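Local coordinates for protein lipase (Acinetobacter baumannii, PDB 4OPM) that probably hydrolyses ester bonds of lipids, as a putative triacylglycerol lipase of the alpha/beta hydrolase superfamily, at residues 94-97 and 98-102; 167-170 and 171-175; 196-199 and 200-204. All coordinates share one frame; numbering follows the deposited sequence. Where two conformers were deposited one is given.

Contact 1. Residues 94-97 and 98-102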
# COMPACT_ATOMS: atom_id res chain seq x y z
N VAL A 94 7.64 6.67 9.25
CA VAL A 94 6.93 7.08 8.02
C VAL A 94 7.72 8.23 7.32
O VAL A 94 7.96 8.09 6.12
CB VAL A 94 5.44 7.42 8.29
CG1 VAL A 94 4.76 8.04 7.06
CG2 VAL A 94 4.68 6.18 8.75
N PRO A 95 8.21 9.29 8.02
CA PRO A 95 9.03 10.31 7.33
C PRO A 95 10.25 9.72 6.60
O PRO A 95 10.53 10.14 5.48
CB PRO A 95 9.48 11.25 8.47
CG PRO A 95 8.39 11.12 9.49
CD PRO A 95 8.02 9.66 9.44
N ASN A 96 10.96 8.74 7.21
CA ASN A 96 12.13 8.13 6.56
C ASN A 96 11.70 7.23 5.40
O ASN A 96 12.37 7.22 4.37
CB ASN A 96 13.01 7.35 7.54
CG ASN A 96 14.37 7.04 6.95
OD1 ASN A 96 15.00 7.91 6.34
ND2 ASN A 96 14.82 5.79 7.04
N LEU A 97 10.58 6.52 5.53
CA LEU A 97 10.08 5.69 4.43
C LEU A 97 9.74 6.57 3.21
O LEU A 97 10.13 6.24 2.10
CB LEU A 97 8.87 4.83 4.87
CG LEU A 97 9.15 3.79 5.96
CD1 LEU A 97 7.87 3.11 6.42
CD2 LEU A 97 10.18 2.75 5.53
N ALA A 98 9.08 7.73 3.44
CA ALA A 98 8.72 8.65 2.34
C ALA A 98 9.97 9.25 1.66
O ALA A 98 10.04 9.27 0.42
CB ALA A 98 7.81 9.75 2.86
N GLU A 99 10.95 9.69 2.46
CA GLU A 99 12.18 10.28 1.93
C GLU A 99 12.99 9.20 1.18
O GLU A 99 13.49 9.49 0.11
CB GLU A 99 13.02 10.93 3.05
CG GLU A 99 14.24 11.68 2.52
CD GLU A 99 15.52 10.86 2.40
OE1 GLU A 99 15.63 9.82 3.08
OE2 GLU A 99 16.41 11.27 1.61
N LYS A 100 13.11 7.97 1.74
CA LYS A 100 13.88 6.91 1.07
C LYS A 100 13.15 6.44 -0.19
O LYS A 100 13.80 6.11 -1.19
CB LYS A 100 14.21 5.75 2.02
CG LYS A 100 15.19 6.13 3.14
CD LYS A 100 16.56 6.61 2.60
CE LYS A 100 17.56 6.91 3.68
NZ LYS A 100 17.18 8.13 4.47
N LEU A 101 11.80 6.48 -0.20
CA LEU A 101 11.04 6.14 -1.40
C LEU A 101 11.34 7.19 -2.49
O LEU A 101 11.54 6.81 -3.63
CB LEU A 101 9.54 6.05 -1.09
CG LEU A 101 8.64 5.69 -2.26
CD1 LEU A 101 8.87 4.25 -2.73
CD2 LEU A 101 7.18 5.91 -1.90
N ARG A 102 11.45 8.49 -2.11
CA ARG A 102 11.82 9.53 -3.09
C ARG A 102 13.22 9.23 -3.68
O ARG A 102 13.40 9.35 -4.90
CB ARG A 102 11.78 10.93 -2.45
CG ARG A 102 12.24 12.06 -3.38
CD ARG A 102 11.31 12.27 -4.57
NE ARG A 102 11.90 13.17 -5.55
CZ ARG A 102 11.62 13.16 -6.85
NH1 ARG A 102 10.75 12.29 -7.34
NH2 ARG A 102 12.21 14.02 -7.67
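Lys-100 reaches back one helical turn to Asn-96 and touches it at several points along its side chain. CB lies against the backbone carbonyl oxygen of Asn-96, and CG sits 3.3 Å from the same Asn-96 O, the atom that already accepts the Lys-100 backbone N-H at 2.8 Å. CG also stands 3.7 Å from Asn-96 OD1. Bends at chi2 (-61°) and chi4 (-69°) fold the far end over, so that CE passes 3.8 Å from Asn-96 OD1 and NZ comes to 2.9 Å from the same Asn-96 OD1, in the plane of the amide and on a lone pair. NZ simultaneously forms a salt bridge with its chain neighbour, Glu-99 OE1, at 2.7 Å on the syn side of the carboxylate. This is an i/i+4 pairing on the outer side of the first turns of helix 94-107, which lies beside the central sheet of the alpha/beta hydrolase fold; inward, Leu-97 and Ala-98 pack on helix 121-132 and Leu-101 on strand 46-50. Both partners of the lysine have a second bond of their own: Asn-96 ND2 donates to Asp-91 O, and Glu-99 OE2 forms a salt bridge with Arg-103 NH1.

Contact 2. Residues 167-170 and 171-175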
# COMPACT_ATOMS: atom_id res chain seq x y z
N LEU A 167 -0.04 -8.16 14.63
CA LEU A 167 1.28 -8.70 14.29
C LEU A 167 1.22 -10.20 14.07
O LEU A 167 0.60 -10.91 14.87
CB LEU A 167 2.27 -8.40 15.42
CG LEU A 167 3.16 -7.18 15.29
CD1 LEU A 167 2.38 -5.90 14.99
CD2 LEU A 167 3.98 -7.00 16.54
N VAL A 168 1.87 -10.70 13.01
CA VAL A 168 1.92 -12.14 12.72
C VAL A 168 3.28 -12.65 13.23
O VAL A 168 4.30 -12.42 12.56
CB VAL A 168 1.68 -12.46 11.22
CG1 VAL A 168 1.75 -13.97 10.96
CG2 VAL A 168 0.33 -11.90 10.74
N SER A 169 3.31 -13.28 14.41
CA SER A 169 4.54 -13.74 15.07
C SER A 169 4.55 -15.25 15.30
O SER A 169 5.61 -15.83 15.57
CB SER A 169 4.71 -13.03 16.41
OG SER A 169 4.42 -11.65 16.33
N LYS A 170 3.37 -15.89 15.27
CA LYS A 170 3.27 -17.33 15.53
C LYS A 170 2.18 -17.95 14.66
O LYS A 170 1.33 -17.22 14.15
CB LYS A 170 3.01 -17.60 17.03
CG LYS A 170 1.67 -17.07 17.55
CD LYS A 170 1.53 -17.22 19.06
CE LYS A 170 0.12 -16.93 19.53
NZ LYS A 170 -0.25 -15.50 19.37
N LYS A 171 2.20 -19.29 14.50
CA LYS A 171 1.20 -20.02 13.71
C LYS A 171 -0.22 -19.71 14.22
O LYS A 171 -0.45 -19.66 15.44
CB LYS A 171 1.46 -21.53 13.73
CG LYS A 171 2.61 -21.97 12.83
CD LYS A 171 2.85 -23.48 12.92
CE LYS A 171 4.12 -23.89 12.21
NZ LYS A 171 4.54 -25.27 12.57
N GLY A 172 -1.12 -19.44 13.28
CA GLY A 172 -2.50 -19.10 13.57
C GLY A 172 -2.76 -17.60 13.57
O GLY A 172 -3.92 -17.19 13.46
N ASP A 173 -1.69 -16.78 13.69
CA ASP A 173 -1.85 -15.32 13.69
C ASP A 173 -2.34 -14.76 12.35
O ASP A 173 -3.06 -13.77 12.35
CB ASP A 173 -0.56 -14.61 14.08
CG ASP A 173 -0.17 -14.67 15.55
OD1 ASP A 173 -0.96 -15.24 16.35
OD2 ASP A 173 0.91 -14.16 15.90
N PHE A 174 -1.94 -15.37 11.22
CA PHE A 174 -2.34 -14.86 9.90
C PHE A 174 -3.86 -14.98 9.72
O PHE A 174 -4.47 -14.02 9.25
CB PHE A 174 -1.59 -15.55 8.77
CG PHE A 174 -1.74 -14.92 7.40
CD1 PHE A 174 -1.91 -13.55 7.26
CD2 PHE A 174 -1.64 -15.69 6.25
CE1 PHE A 174 -2.04 -12.96 5.99
CE2 PHE A 174 -1.77 -15.11 4.98
CZ PHE A 174 -1.97 -13.75 4.86
N ASN A 175 -4.47 -16.09 10.16
CA ASN A 175 -5.93 -16.26 10.11
C ASN A 175 -6.63 -15.17 10.92
O ASN A 175 -7.64 -14.62 10.46
CB ASN A 175 -6.36 -17.64 10.58
CG ASN A 175 -6.49 -18.63 9.44
OD1 ASN A 175 -5.87 -19.69 9.45
ND2 ASN A 175 -7.29 -18.30 8.43
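Two side-chain torsions set up the meeting of Lys-170 and Asp-173: chi1 of 65° puts Lys-170 CG between its own backbone N and carbonyl carbon, and chi1 of -74° turns the Asp-173 carboxylate back toward the preceding loop. The lysine chain runs straight as far as CE, crossing the aspartate at about a right angle, and then bends at chi4 to bring NZ to 3.1 Å from Asp-173 OD1. This salt bridge uses the syn lone pair of OD1, while Lys-170 CG lies 3.4 Å from each carboxylate oxygen. The other oxygen, OD2, takes two backbone N-H groups. Lys-170 N, 3.1 Å from OD2, comes from above the carboxylate plane along a bent path (145° at the hydrogen), whereas Ser-169 N, in one of that residue's two conformers, approaches OD2 almost straight at 3.0 Å on the anti lone pair. The chain between the two side chains makes a type II beta turn, Lys-170 to Asp-173, closed by Asp-173 N donating to Lys-170 O at 3.1 Å. Gly-172 holds its third position with a positive phi, where a CB would collide with the preceding carbonyl oxygen, and is also the N-cap residue of helix 173-181. Asp-173, the first residue of that helix, thus folds its side chain back over the incoming loop; its negative charge at the N-terminal end is probably favourable to the helix dipole. Val-168, likewise in one of two conformers, places CG1 3.9 Å from Asp-173 CB and near Phe-174 CB, while the Phe-174 ring reaches on to Met-200 of helix 190-220.

Contact 3. Residues 196-199 and 200-204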
# COMPACT_ATOMS: atom_id res chain seq x y z
N GLN A 196 2.59 -18.07 3.35
CA GLN A 196 2.59 -16.61 3.50
C GLN A 196 2.80 -16.23 4.97
O GLN A 196 3.60 -15.33 5.27
CB GLN A 196 1.29 -15.98 2.95
CG GLN A 196 1.28 -14.43 2.99
CD GLN A 196 2.49 -13.79 2.34
OE1 GLN A 196 2.84 -14.09 1.19
NE2 GLN A 196 3.14 -12.88 3.05
N GLU A 197 2.12 -16.93 5.89
CA GLU A 197 2.24 -16.69 7.34
C GLU A 197 3.70 -16.82 7.79
O GLU A 197 4.18 -15.97 8.55
CB GLU A 197 1.36 -17.67 8.11
CG GLU A 197 1.47 -17.55 9.62
CD GLU A 197 0.49 -18.47 10.32
OE1 GLU A 197 0.65 -19.71 10.20
OE2 GLU A 197 -0.48 -17.96 10.93
N LYS A 198 4.41 -17.87 7.32
CA LYS A 198 5.81 -18.10 7.67
C LYS A 198 6.70 -16.91 7.24
O LYS A 198 7.53 -16.48 8.03
CB LYS A 198 6.33 -19.41 7.06
CG LYS A 198 7.77 -19.78 7.43
CD LYS A 198 8.01 -19.86 8.95
CE LYS A 198 9.33 -20.52 9.29
NZ LYS A 198 10.50 -19.72 8.84
N LEU A 199 6.47 -16.34 6.04
CA LEU A 199 7.22 -15.18 5.54
C LEU A 199 6.99 -13.96 6.43
O LEU A 199 7.92 -13.23 6.75
CB LEU A 199 6.86 -14.85 4.08
CG LEU A 199 7.24 -15.92 3.04
CD1 LEU A 199 6.60 -15.62 1.69
CD2 LEU A 199 8.74 -16.04 2.89
N MSE A 200 5.73 -13.78 6.86
CA MSE A 200 5.39 -12.67 7.75
C MSE A 200 6.03 -12.84 9.14
O MSE A 200 6.58 -11.87 9.68
CB MSE A 200 3.87 -12.55 7.84
CG MSE A 200 3.23 -12.21 6.50
SE MSE A 200 1.33 -12.09 6.69
CE MSE A 200 1.25 -10.26 7.45
N ILE A 201 6.04 -14.10 9.68
CA ILE A 201 6.67 -14.41 10.97
C ILE A 201 8.18 -14.06 10.89
O ILE A 201 8.74 -13.52 11.85
CB ILE A 201 6.43 -15.89 11.40
CG1 ILE A 201 4.94 -16.13 11.79
CG2 ILE A 201 7.36 -16.31 12.57
CD1 ILE A 201 4.53 -17.60 11.94
N ASN A 202 8.82 -14.35 9.74
CA ASN A 202 10.25 -14.06 9.54
C ASN A 202 10.54 -12.55 9.54
O ASN A 202 11.62 -12.14 9.95
CB ASN A 202 10.76 -14.69 8.25
CG ASN A 202 10.84 -16.21 8.28
OD1 ASN A 202 10.84 -16.84 9.34
ND2 ASN A 202 10.92 -16.82 7.11
N GLN A 203 9.56 -11.73 9.10
CA GLN A 203 9.70 -10.26 9.07
C GLN A 203 9.25 -9.59 10.39
O GLN A 203 9.48 -8.39 10.54
CB GLN A 203 8.88 -9.66 7.91
CG GLN A 203 9.26 -10.11 6.48
CD GLN A 203 10.67 -9.76 6.05
OE1 GLN A 203 11.14 -8.63 6.22
NE2 GLN A 203 11.36 -10.71 5.44
N ALA A 204 8.60 -10.35 11.30
CA ALA A 204 8.03 -9.85 12.57
C ALA A 204 8.96 -8.89 13.36
O ALA A 204 8.44 -7.84 13.76
CB ALA A 204 7.57 -10.99 13.46
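Gln-196 brings the NE2 end of its amide alongside CG of selenomethionine Met-200, the two chains crossing at a slant, with NE2 3.5 Å from Met-200 CG and 4.1 Å from the selenium atom SE. A bend at chi2 (53°) turns the glutamine chain along the helix to make this overlap, and Met-200 CG is also in contact with the Gln-196 carbonyl oxygen. On the next residue pair, the Ile-201 CD1 methyl rests 3.8 Å from Glu-197 CG, while Glu-197 OE2 accepts hydrogen bonds from the backbone N of Gly-172 and Phe-174. Further round the helix Lys-198 bends at chi2 and chi4 and returns NZ to Asn-202 OD1 at 2.9 Å, in the amide plane on a lone pair but at a C=O...N angle of only 111°. All three pairs are i/i+4 steps on helix 190-220, following backbone bonds such as Ile-201 N to Glu-197 O at 2.9 Å. Met-200 meets Phe-174 and Leu-177 of helix 173-181 and Leu-199 meets Phe-9 of helix 9-19, while Ile-201 and Glu-197 touch Val-168 of the loop. The lysine-asparagine link, a single ion-dipole bond between two exposed side chains with no opposing charge in the pair, probably adds only modest stability.

How the contacts relate
From the N terminus the chain first reaches contact 1, within helix 94-107 beside the central sheet, then contact 2, where the loop before helix 173-181 turns into that helix, and finally contact 3, within helix 190-220. Each is local and closes only a turn of the chain, so the three follow in series, with none enclosing or crossing another. Contact 1 stands apart, its centre about 28 Å from that of contact 2 and about 23 Å from that of contact 3. Contacts 2 and 3 meet directly: Glu-197 OE2 probably accepts from Gly-172 N (2.9 Å) and Phe-174 N (3.0 Å), tying the start of helix 173-181 to helix 190-220. Farther along, helix 190-220 also packs on Val-94 and Leu-97 of contact 1.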